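Local structure of kinetochore protein mis18 (Schizosaccharomyces pombe, 5J6P) at residues Q3-V16 with F90-N102. The protein helps maintain CENP-A and mis6 at kinetochores as part of the CENP-A recruiting complex, and keeps histones of the central centromere core deacetylated. Numbering follows the deposited sequence.
With ZN (zinc ion), chain D.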
loop_
_atom_site.group_PDB
_atom_site.type_symbol
_atom_site.label_atom_id
_atom_site.label_comp_id
_atom_site.label_asym_id
_atom_site.label_seq_id
_atom_site.Cartn_x
_atom_site.Cartn_y
_atom_site.Cartn_z
ATOM N N GLN A 3 -10.878 5.917 9.367
ATOM C CA GLN A 3 -10.257 5.855 8.050
ATOM C C GLN A 3 -9.562 4.492 7.909
ATOM O O GLN A 3 -8.848 4.086 8.834
ATOM C CB GLN A 3 -9.268 7.020 7.858
ATOM C CG GLN A 3 -9.096 7.434 6.397
ATOM C CD GLN A 3 -10.391 7.919 5.751
ATOM O OE1 GLN A 3 -10.908 7.323 4.800
ATOM N NE2 GLN A 3 -10.929 9.000 6.282
ATOM N N PRO A 4 -9.779 3.787 6.770
ATOM C CA PRO A 4 -9.151 2.472 6.547
ATOM C C PRO A 4 -7.610 2.438 6.646
ATOM O O PRO A 4 -6.938 3.475 6.488
ATOM C CB PRO A 4 -9.582 2.101 5.103
ATOM C CG PRO A 4 -10.793 2.936 4.823
ATOM C CD PRO A 4 -10.542 4.218 5.575
ATOM N N SER A 5 -7.080 1.250 6.939
ATOM C CA SER A 5 -5.684 0.930 6.670
ATOM C C SER A 5 -5.487 -0.096 5.535
ATOM O O SER A 5 -6.417 -0.814 5.128
ATOM C CB SER A 5 -4.986 0.488 7.947
ATOM O OG SER A 5 -4.964 1.537 8.913
ATOM N N VAL A 6 -4.280 -0.096 4.981
ATOM C CA VAL A 6 -3.868 -1.089 3.986
ATOM C C VAL A 6 -2.659 -1.816 4.522
ATOM O O VAL A 6 -1.878 -1.231 5.279
ATOM C CB VAL A 6 -3.531 -0.400 2.662
ATOM C CG1 VAL A 6 -2.609 -1.235 1.796
ATOM C CG2 VAL A 6 -4.814 -0.133 1.899
ATOM N N PHE A 7 -2.505 -3.081 4.128
ATOM C CA PHE A 7 -1.483 -3.951 4.720
ATOM C C PHE A 7 -0.497 -4.445 3.716
ATOM O O PHE A 7 -0.895 -4.940 2.646
ATOM C CB PHE A 7 -2.142 -5.171 5.398
ATOM C CG PHE A 7 -3.121 -4.787 6.450
ATOM C CD1 PHE A 7 -2.677 -4.190 7.609
ATOM C CD2 PHE A 7 -4.483 -4.930 6.247
ATOM C CE1 PHE A 7 -3.572 -3.772 8.568
ATOM C CE2 PHE A 7 -5.380 -4.526 7.211
ATOM C CZ PHE A 7 -4.924 -3.950 8.367
ATOM N N GLN A 8 0.779 -4.393 4.091
ATOM C CA GLN A 8 1.860 -4.878 3.233
ATOM C C GLN A 8 2.926 -5.720 3.915
ATOM O O GLN A 8 3.272 -5.472 5.052
ATOM C CB GLN A 8 2.625 -3.697 2.674
ATOM C CG GLN A 8 1.841 -2.535 2.099
ATOM C CD GLN A 8 2.758 -1.345 1.959
ATOM O OE1 GLN A 8 3.270 -1.023 0.855
ATOM N NE2 GLN A 8 3.066 -0.747 3.100
ATOM N N CYS A 9 3.507 -6.659 3.177
ATOM C CA CYS A 9 4.660 -7.404 3.673
ATOM C C CYS A 9 5.854 -6.469 3.884
ATOM O O CYS A 9 6.352 -5.858 2.938
ATOM C CB CYS A 9 5.033 -8.527 2.703
ATOM S SG CYS A 9 6.765 -9.037 2.783
ATOM N N LYS A 10 6.303 -6.361 5.132
ATOM C CA LYS A 10 7.415 -5.483 5.507
ATOM C C LYS A 10 8.615 -5.555 4.590
ATOM O O LYS A 10 9.381 -4.575 4.474
ATOM C CB LYS A 10 7.909 -5.808 6.900
ATOM C CG LYS A 10 7.034 -5.258 8.028
ATOM C CD LYS A 10 7.910 -4.679 9.138
ATOM C CE LYS A 10 7.412 -4.954 10.547
ATOM N NZ LYS A 10 8.608 -5.195 11.406
ATOM N N LYS A 11 8.813 -6.727 3.980
ATOM C CA LYS A 11 10.041 -6.987 3.261
ATOM C C LYS A 11 10.002 -6.435 1.849
ATOM O O LYS A 11 10.899 -5.746 1.473
ATOM C CB LYS A 11 10.283 -8.492 3.179
ATOM C CG LYS A 11 11.757 -8.802 3.063
ATOM C CD LYS A 11 12.082 -9.934 2.126
ATOM C CE LYS A 11 13.588 -9.963 1.875
ATOM N NZ LYS A 11 14.162 -11.316 2.035
ATOM N N CYS A 12 8.937 -6.721 1.107
ATOM C CA CYS A 12 8.828 -6.269 -0.279
ATOM C C CYS A 12 7.775 -5.179 -0.501
ATOM O O CYS A 12 7.762 -4.535 -1.550
ATOM C CB CYS A 12 8.550 -7.457 -1.205
ATOM S SG CYS A 12 6.846 -8.063 -1.150
ATOM N N PHE A 13 6.897 -4.973 0.476
ATOM C CA PHE A 13 5.816 -3.972 0.334
ATOM C C PHE A 13 4.641 -4.404 -0.559
ATOM O O PHE A 13 3.819 -3.585 -0.970
ATOM C CB PHE A 13 6.350 -2.611 -0.122
ATOM C CG PHE A 13 7.139 -1.840 0.906
ATOM C CD1 PHE A 13 7.250 -2.224 2.234
ATOM C CD2 PHE A 13 7.733 -0.645 0.519
ATOM C CE1 PHE A 13 7.962 -1.470 3.139
ATOM C CE2 PHE A 13 8.433 0.121 1.422
ATOM C CZ PHE A 13 8.558 -0.306 2.741
ATOM N N GLN A 14 4.532 -5.683 -0.853
ATOM C CA GLN A 14 3.354 -6.136 -1.527
ATOM C C GLN A 14 2.140 -5.949 -0.634
ATOM O O GLN A 14 2.152 -6.337 0.531
ATOM C CB GLN A 14 3.475 -7.608 -1.905
ATOM C CG GLN A 14 2.236 -8.072 -2.642
ATOM C CD GLN A 14 2.354 -9.455 -3.222
ATOM O OE1 GLN A 14 2.995 -10.379 -2.651
ATOM N NE2 GLN A 14 1.688 -9.633 -4.341
ATOM N N ILE A 15 1.086 -5.375 -1.190
ATOM C CA ILE A 15 -0.151 -5.219 -0.443
ATOM C C ILE A 15 -0.850 -6.555 -0.437
ATOM O O ILE A 15 -1.071 -7.111 -1.499
ATOM C CB ILE A 15 -1.080 -4.174 -1.066
ATOM C CG1 ILE A 15 -0.517 -2.787 -0.783
ATOM C CG2 ILE A 15 -2.494 -4.290 -0.519
ATOM C CD1 ILE A 15 -1.046 -1.714 -1.715
ATOM N N VAL A 16 -1.203 -7.030 0.760
ATOM C CA VAL A 16 -1.885 -8.316 0.933
ATOM C C VAL A 16 -3.382 -8.178 1.273
ATOM O O VAL A 16 -4.174 -9.074 0.994
ATOM C CB VAL A 16 -1.160 -9.174 1.984
ATOM C CG1 VAL A 16 0.308 -9.378 1.589
ATOM C CG2 VAL A 16 -1.269 -8.565 3.381
ATOM N N PHE A 90 -2.696 -12.979 9.878
ATOM C CA PHE A 90 -1.407 -12.330 9.686
ATOM C C PHE A 90 -0.632 -11.981 10.941
ATOM O O PHE A 90 -1.180 -11.612 11.965
ATOM C CB PHE A 90 -1.617 -11.056 8.858
ATOM C CG PHE A 90 -2.046 -11.339 7.441
ATOM C CD1 PHE A 90 -1.173 -11.930 6.552
ATOM C CD2 PHE A 90 -3.319 -11.055 7.007
ATOM C CE1 PHE A 90 -1.572 -12.235 5.250
ATOM C CE2 PHE A 90 -3.715 -11.353 5.719
ATOM C CZ PHE A 90 -2.839 -11.932 4.829
ATOM N N SER A 91 0.673 -12.031 10.796
ATOM C CA SER A 91 1.626 -11.797 11.855
ATOM C C SER A 91 1.982 -10.283 11.879
ATOM O O SER A 91 2.488 -9.771 10.908
ATOM C CB SER A 91 2.832 -12.704 11.531
ATOM O OG SER A 91 3.728 -12.858 12.600
ATOM N N MET A 92 1.699 -9.555 12.960
ATOM C CA MET A 92 1.940 -8.097 12.972
ATOM C C MET A 92 3.412 -7.781 12.818
ATOM O O MET A 92 3.756 -6.723 12.323
ATOM C CB MET A 92 1.491 -7.412 14.264
ATOM C CG MET A 92 0.013 -7.463 14.633
ATOM S SD MET A 92 -0.216 -7.247 16.436
ATOM C CE MET A 92 -1.962 -6.818 16.528
ATOM N N ASP A 93 4.277 -8.682 13.251
ATOM C CA ASP A 93 5.730 -8.478 13.170
ATOM C C ASP A 93 6.247 -8.471 11.754
ATOM O O ASP A 93 7.374 -8.042 11.502
ATOM C CB ASP A 93 6.496 -9.582 13.939
ATOM C CG ASP A 93 7.080 -9.078 15.251
ATOM O OD1 ASP A 93 6.399 -8.282 15.950
ATOM O OD2 ASP A 93 8.228 -9.470 15.572
ATOM N N LYS A 94 5.424 -8.990 10.851
ATOM C CA LYS A 94 5.783 -9.230 9.476
ATOM C C LYS A 94 4.984 -8.389 8.513
ATOM O O LYS A 94 5.198 -8.487 7.335
ATOM C CB LYS A 94 5.530 -10.718 9.190
ATOM C CG LYS A 94 6.456 -11.680 9.948
ATOM C CD LYS A 94 7.764 -11.774 9.201
ATOM C CE LYS A 94 8.762 -12.722 9.807
ATOM N NZ LYS A 94 9.910 -12.792 8.864
ATOM N N LEU A 95 4.056 -7.582 9.000
ATOM C CA LEU A 95 3.194 -6.766 8.142
ATOM C C LEU A 95 3.482 -5.322 8.457
ATOM O O LEU A 95 4.273 -5.030 9.363
ATOM C CB LEU A 95 1.703 -7.045 8.378
ATOM C CG LEU A 95 1.051 -8.222 7.680
ATOM C CD1 LEU A 95 0.801 -7.930 6.231
ATOM C CD2 LEU A 95 1.899 -9.472 7.803
ATOM N N GLN A 96 2.838 -4.435 7.692
ATOM C CA GLN A 96 2.941 -2.991 7.874
ATOM C C GLN A 96 1.601 -2.374 7.542
ATOM O O GLN A 96 0.895 -2.852 6.655
ATOM C CB GLN A 96 3.971 -2.453 6.917
ATOM C CG GLN A 96 5.007 -1.576 7.544
ATOM C CD GLN A 96 5.945 -1.061 6.487
ATOM O OE1 GLN A 96 5.513 -0.730 5.388
ATOM N NE2 GLN A 96 7.236 -1.001 6.799
ATOM N N ALA A 97 1.241 -1.316 8.255
ATOM C CA ALA A 97 -0.065 -0.676 8.030
ATOM C C ALA A 97 0.135 0.727 7.518
ATOM O O ALA A 97 1.078 1.454 7.910
ATOM C CB ALA A 97 -0.908 -0.662 9.287
ATOM N N TYR A 98 -0.730 1.078 6.589
ATOM C CA TYR A 98 -0.773 2.411 6.100
ATOM C C TYR A 98 -2.221 2.840 6.231
ATOM O O TYR A 98 -3.115 2.313 5.505
ATOM C CB TYR A 98 -0.280 2.489 4.645
ATOM C CG TYR A 98 -0.624 3.821 4.033
ATOM C CD1 TYR A 98 0.104 4.980 4.377
ATOM C CD2 TYR A 98 -1.709 3.946 3.162
ATOM C CE1 TYR A 98 -0.251 6.221 3.866
ATOM C CE2 TYR A 98 -2.054 5.174 2.635
ATOM C CZ TYR A 98 -1.339 6.299 2.997
ATOM O OH TYR A 98 -1.718 7.499 2.489
ATOM N N GLN A 99 -2.442 3.778 7.164
ATOM C CA GLN A 99 -3.758 4.388 7.337
ATOM C C GLN A 99 -3.839 5.581 6.424
ATOM O O GLN A 99 -3.001 6.464 6.510
ATOM C CB GLN A 99 -4.035 4.824 8.780
ATOM C CG GLN A 99 -5.543 4.997 9.010
ATOM C CD GLN A 99 -5.913 5.645 10.339
ATOM O OE1 GLN A 99 -5.044 5.991 11.148
ATOM N NE2 GLN A 99 -7.222 5.823 10.560
ATOM N N LEU A 100 -4.865 5.619 5.590
ATOM C CA LEU A 100 -5.063 6.726 4.653
ATOM C C LEU A 100 -5.312 8.052 5.402
ATOM O O LEU A 100 -5.640 8.034 6.584
ATOM C CB LEU A 100 -6.257 6.463 3.732
ATOM C CG LEU A 100 -6.141 5.393 2.653
ATOM C CD1 LEU A 100 -5.755 4.033 3.197
ATOM C CD2 LEU A 100 -7.453 5.287 1.886
ATOM N N GLY A 101 -5.116 9.183 4.712
ATOM C CA GLY A 101 -5.461 10.522 5.224
ATOM C C GLY A 101 -6.905 10.852 4.843
ATOM O O GLY A 101 -7.641 9.985 4.285
ATOM N N ASN A 102 -7.286 12.121 5.064
ATOM C CA ASN A 102 -8.711 12.525 5.204
ATOM C C ASN A 102 -9.396 13.156 3.977
ATOM O O ASN A 102 -10.638 13.247 3.924
ATOM C CB ASN A 102 -8.861 13.469 6.415
ATOM C CG ASN A 102 -8.124 12.965 7.661
ATOM O OD1 ASN A 102 -7.354 13.695 8.277
ATOM N ND2 ASN A 102 -8.356 11.714 8.025
HETATM ZN ZN ZN D . 6.948 -10.015 0.710
#
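Val6 and Tyr98 form a hydrogen-bonded antiparallel pair in the small three-stranded sheet of the Yippee/Mis18 zinc-binding domain, a beta-tent fold. Strand 5-9 is central here, flanked by 95-99 and by 15-18, to which the loop carrying Cys12 leads. Val6 N donates a hydrogen bond to Tyr98 O at 2.7 Å, and Tyr98 N returns a bond to Val6 O. Toward the chain ends, Leu100 N continues the pairing onto Pro4 O, 3.1 Å away.

The Gln99 side chain runs on past its partner Ser5 toward Gln3. Gln99 CB lies 3.4 Å from Ser5 OG, and Gln99 CG passes 3.3 Å from Pro4 O. With CG anti to the backbone N (chi1 -160°) and the chain extended beyond it, the amide is carried past Pro4 O to the Gln3 carbonyl. At the tip, Gln99 NE2 donates to Gln3 O at 2.9 Å, with an angle of 152° at the hydrogen and the acceptor tilted somewhat out of the Gln99 amide plane. On the same face of the sheet, the Phe7 ring reaches Ala97 CB through CE1 and also meets the ring of Phe32.

Tyr98 projects from the other face, its OH hydrogen-bonded to Asp18 of the second subunit, so this part of the sheet contributes to the contact between two subunits. At the opposite end, Lys10 N bonds to Lys94 O where the chain enters the Cys9-Cys12 loop; the sulfurs of these cysteines join those of Cys63 and Cys66 around the zinc ion.

Leu95 and Val16 meet tip to tip, CD1 to CG2 at 3.6 Å. The same Val16 methyl also makes a CH-pi contact over one face of Phe90, its CG2 standing 4.3 Å from the ring centroid and displaced toward the rim at CZ.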